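Long-range contact in 16 kDa beta-galactoside-binding lectin (PDB 1QMJ), which binds beta-galactosides such as lactose as a homodimeric galectin and may take part in regulating differentiation: residues L42-R47 / N55-N60. Numbering follows the deposited sequence.
Sequences LHFNPR and NTVVCN
The guanidinium of Arg47 crosses over Val58, with methyl CG2 lying against one face of the flat group, 3.5 Å from NE. Arg47 CG stands anti to the carbonyl carbon (chi1 -53°) and the chain is extended from there to NE, which carries the group diagonally to Val58, the cross-strand partner of Asn45. A weak bond from NE to Asn45 OD1, bent to 127° at the hydrogen, joins the two side chains, while NH1 makes a salt bridge with Asp53 and Asn45 ND2 donates to Phe29 O.

The backbones run antiparallel, their segment axes 161° apart. Asn45 with Val58 and Arg47 with Thr56 are hydrogen-bonded pairs; the bond straightest at its hydrogen, Val58 N to Asn45 O, is also the longest at 3.2 Å. Near the start of 56-59, Asn55 and Thr56 both face Arg47, a G1 beta bulge.

These are neighbouring strands of one sheet of the galectin beta-sandwich. On the face bearing His43, Asn45 and Arg47, the His43 ring meets Trp67 and Asn60 ND2 bonds Gly68 O; both partners belong to the predicted galactoside site. The other face is apolar: Phe44 CE1 approaches Val57 CG1 at 3.6 Å, and Cys59 SG lies 5.3 Å from the Phe44 ring centroid in an oblique sulfur-aromatic contact. Phe104 and Phe106 of strand 103-107, in the second sheet, cover this side, Phe104 against Phe44 and Val57, Phe106 against Leu42 and Cys59.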
ATOM      1  N   LEU A  42     -11.958  12.206   3.165  1.00 23.46           N
ATOM      2  CA  LEU A  42     -13.140  11.359   3.016  1.00 22.95           C
ATOM      3  C   LEU A  42     -13.052  10.055   3.818  1.00 22.63           C
ATOM      4  O   LEU A  42     -12.031   9.345   3.788  1.00 18.67           O
ATOM      5  CB  LEU A  42     -13.323  10.981   1.558  1.00 24.60           C
ATOM      6  CG  LEU A  42     -14.337   9.861   1.369  1.00 24.94           C
ATOM      7  CD1 LEU A  42     -15.761  10.282   1.734  1.00 24.25           C
ATOM      8  CD2 LEU A  42     -14.401   9.360  -0.071  1.00 25.33           C
ATOM      9  N   HIS A  43     -14.159   9.811   4.498  1.00 22.50           N
ATOM     10  CA  HIS A  43     -14.365   8.622   5.325  1.00 21.20           C
ATOM     11  C   HIS A  43     -15.531   7.812   4.744  1.00 22.57           C
ATOM     12  O   HIS A  43     -16.682   7.946   5.186  1.00 20.66           O
ATOM     13  CB  HIS A  43     -14.699   9.027   6.768  1.00 20.80           C
ATOM     14  CG  HIS A  43     -14.996   7.825   7.675  1.00 21.27           C
ATOM     15  ND1 HIS A  43     -16.228   7.662   8.305  1.00 21.72           N
ATOM     16  CD2 HIS A  43     -14.240   6.756   8.047  1.00 18.13           C
ATOM     17  CE1 HIS A  43     -16.185   6.546   9.012  1.00 19.35           C
ATOM     18  NE2 HIS A  43     -15.007   5.994   8.868  1.00 20.78           N
ATOM     19  N   PHE A  44     -15.182   7.000   3.756  1.00 22.00           N
ATOM     20  CA  PHE A  44     -16.137   6.114   3.057  1.00 20.34           C
ATOM     21  C   PHE A  44     -16.395   4.913   3.952  1.00 20.34           C
ATOM     22  O   PHE A  44     -15.522   4.054   4.141  1.00 20.49           O
ATOM     23  CB  PHE A  44     -15.535   5.665   1.734  1.00 19.87           C
ATOM     24  CG  PHE A  44     -16.539   4.948   0.847  1.00 21.89           C
ATOM     25  CD1 PHE A  44     -17.561   5.673   0.229  1.00 21.20           C
ATOM     26  CD2 PHE A  44     -16.434   3.569   0.658  1.00 19.87           C
ATOM     27  CE1 PHE A  44     -18.485   5.013  -0.586  1.00 17.62           C
ATOM     28  CE2 PHE A  44     -17.357   2.908  -0.158  1.00 21.40           C
ATOM     29  CZ  PHE A  44     -18.384   3.630  -0.780  1.00 19.64           C
ATOM     30  N   ASN A  45     -17.596   4.859   4.488  1.00 19.91           N
ATOM     31  CA  ASN A  45     -17.936   3.809   5.439  1.00 20.15           C
ATOM     32  C   ASN A  45     -19.231   3.028   5.130  1.00 21.02           C
ATOM     33  O   ASN A  45     -20.283   3.268   5.741  1.00 21.38           O
ATOM     34  CB  ASN A  45     -18.115   4.453   6.806  1.00 19.21           C
ATOM     35  CG  ASN A  45     -18.371   3.452   7.910  1.00 18.82           C
ATOM     36  OD1 ASN A  45     -18.933   3.816   8.938  1.00 25.11           O
ATOM     37  ND2 ASN A  45     -17.988   2.201   7.759  1.00 17.62           N
ATOM     38  N   PRO A  46     -19.250   2.078   4.173  1.00 20.34           N
ATOM     39  CA  PRO A  46     -20.443   1.262   3.944  1.00 21.31           C
ATOM     40  C   PRO A  46     -20.744   0.437   5.214  1.00 23.70           C
ATOM     41  O   PRO A  46     -19.820  -0.272   5.737  1.00 22.10           O
ATOM     42  CB  PRO A  46     -20.056   0.378   2.777  1.00 17.52           C
ATOM     43  CG  PRO A  46     -18.619   0.724   2.384  1.00 19.40           C
ATOM     44  CD  PRO A  46     -18.110   1.803   3.292  1.00 16.99           C
ATOM     45  N   ARG A  47     -21.991   0.529   5.683  1.00 24.71           N
ATOM     46  CA  ARG A  47     -22.451  -0.184   6.909  1.00 23.70           C
ATOM     47  C   ARG A  47     -23.582  -1.165   6.621  1.00 26.06           C
ATOM     48  O   ARG A  47     -24.669  -0.778   6.179  1.00 26.87           O
ATOM     49  CB  ARG A  47     -23.000   0.797   7.932  1.00 24.90           C
ATOM     50  CG  ARG A  47     -22.043   1.918   8.260  1.00 24.75           C
ATOM     51  CD  ARG A  47     -22.538   2.779   9.405  1.00 28.48           C
ATOM     52  NE  ARG A  47     -21.686   3.932   9.645  1.00 30.75           N
ATOM     53  CZ  ARG A  47     -21.738   4.670  10.746  1.00 31.82           C
ATOM     54  NH1 ARG A  47     -22.607   4.380  11.722  1.00 34.54           N
ATOM     55  NH2 ARG A  47     -20.953   5.728  10.965  1.00 32.38           N
ATOM     56  N   ASN A  55     -27.364  -1.470   5.994  1.00 27.25           N
ATOM     57  CA  ASN A  55     -27.071  -1.311   4.560  1.00 28.54           C
ATOM     58  C   ASN A  55     -27.151   0.163   4.142  1.00 25.65           C
ATOM     59  O   ASN A  55     -28.020   0.559   3.348  1.00 23.43           O
ATOM     60  CB  ASN A  55     -28.079  -2.109   3.739  1.00 32.21           C
ATOM     61  CG  ASN A  55     -28.031  -3.604   4.052  1.00 38.48           C
ATOM     62  OD1 ASN A  55     -26.998  -4.102   4.498  1.00 39.82           O
ATOM     63  ND2 ASN A  55     -29.093  -4.357   3.845  1.00 41.52           N
ATOM     64  N   THR A  56     -26.232   0.937   4.691  1.00 24.41           N
ATOM     65  CA  THR A  56     -26.136   2.377   4.411  1.00 22.73           C
ATOM     66  C   THR A  56     -24.683   2.819   4.316  1.00 21.59           C
ATOM     67  O   THR A  56     -23.843   2.443   5.145  1.00 20.79           O
ATOM     68  CB  THR A  56     -26.783   3.196   5.534  1.00 22.57           C
ATOM     69  OG1 THR A  56     -28.127   2.793   5.726  1.00 24.74           O
ATOM     70  CG2 THR A  56     -26.792   4.700   5.240  1.00 22.90           C
ATOM     71  N   VAL A  57     -24.421   3.609   3.303  1.00 21.54           N
ATOM     72  CA  VAL A  57     -23.091   4.165   3.083  1.00 19.78           C
ATOM     73  C   VAL A  57     -23.043   5.541   3.722  1.00 22.80           C
ATOM     74  O   VAL A  57     -23.860   6.418   3.412  1.00 23.30           O
ATOM     75  CB  VAL A  57     -22.782   4.302   1.587  1.00 17.96           C
ATOM     76  CG1 VAL A  57     -21.498   5.096   1.318  1.00 15.02           C
ATOM     77  CG2 VAL A  57     -22.591   2.960   0.880  1.00 14.42           C
ATOM     78  N   VAL A  58     -22.098   5.701   4.606  1.00 23.62           N
ATOM     79  CA  VAL A  58     -21.902   6.967   5.300  1.00 22.93           C
ATOM     80  C   VAL A  58     -20.589   7.581   4.842  1.00 20.07           C
ATOM     81  O   VAL A  58     -19.553   6.908   4.802  1.00 24.09           O
ATOM     82  CB  VAL A  58     -21.858   6.750   6.821  1.00 25.59           C
ATOM     83  CG1 VAL A  58     -21.627   8.047   7.603  1.00 25.64           C
ATOM     84  CG2 VAL A  58     -23.153   6.157   7.386  1.00 23.28           C
ATOM     85  N   CYS A  59     -20.680   8.841   4.499  1.00 20.24           N
ATOM     86  CA  CYS A  59     -19.530   9.631   4.048  1.00 20.58           C
ATOM     87  C   CYS A  59     -19.347  10.786   5.012  1.00 21.21           C
ATOM     88  O   CYS A  59     -20.323  11.378   5.488  1.00 23.13           O
ATOM     89  CB  CYS A  59     -19.772  10.170   2.637  1.00 20.65           C
ATOM     90  SG  CYS A  59     -19.772   8.843   1.335  1.00 23.00           S
ATOM     91  N   ASN A  60     -18.108  11.093   5.291  1.00 23.51           N
ATOM     92  CA  ASN A  60     -17.788  12.171   6.219  1.00 21.82           C
ATOM     93  C   ASN A  60     -16.326  12.562   6.114  1.00 23.24           C
ATOM     94  O   ASN A  60     -15.496  11.808   5.591  1.00 22.47           O
ATOM     95  CB  ASN A  60     -18.062  11.697   7.653  1.00 21.67           C
ATOM     96  CG  ASN A  60     -18.406  12.832   8.615  1.00 21.76           C
ATOM     97  OD1 ASN A  60     -18.220  13.999   8.280  1.00 23.31           O
ATOM     98  ND2 ASN A  60     -18.902  12.555   9.808  1.00 21.46           N
TER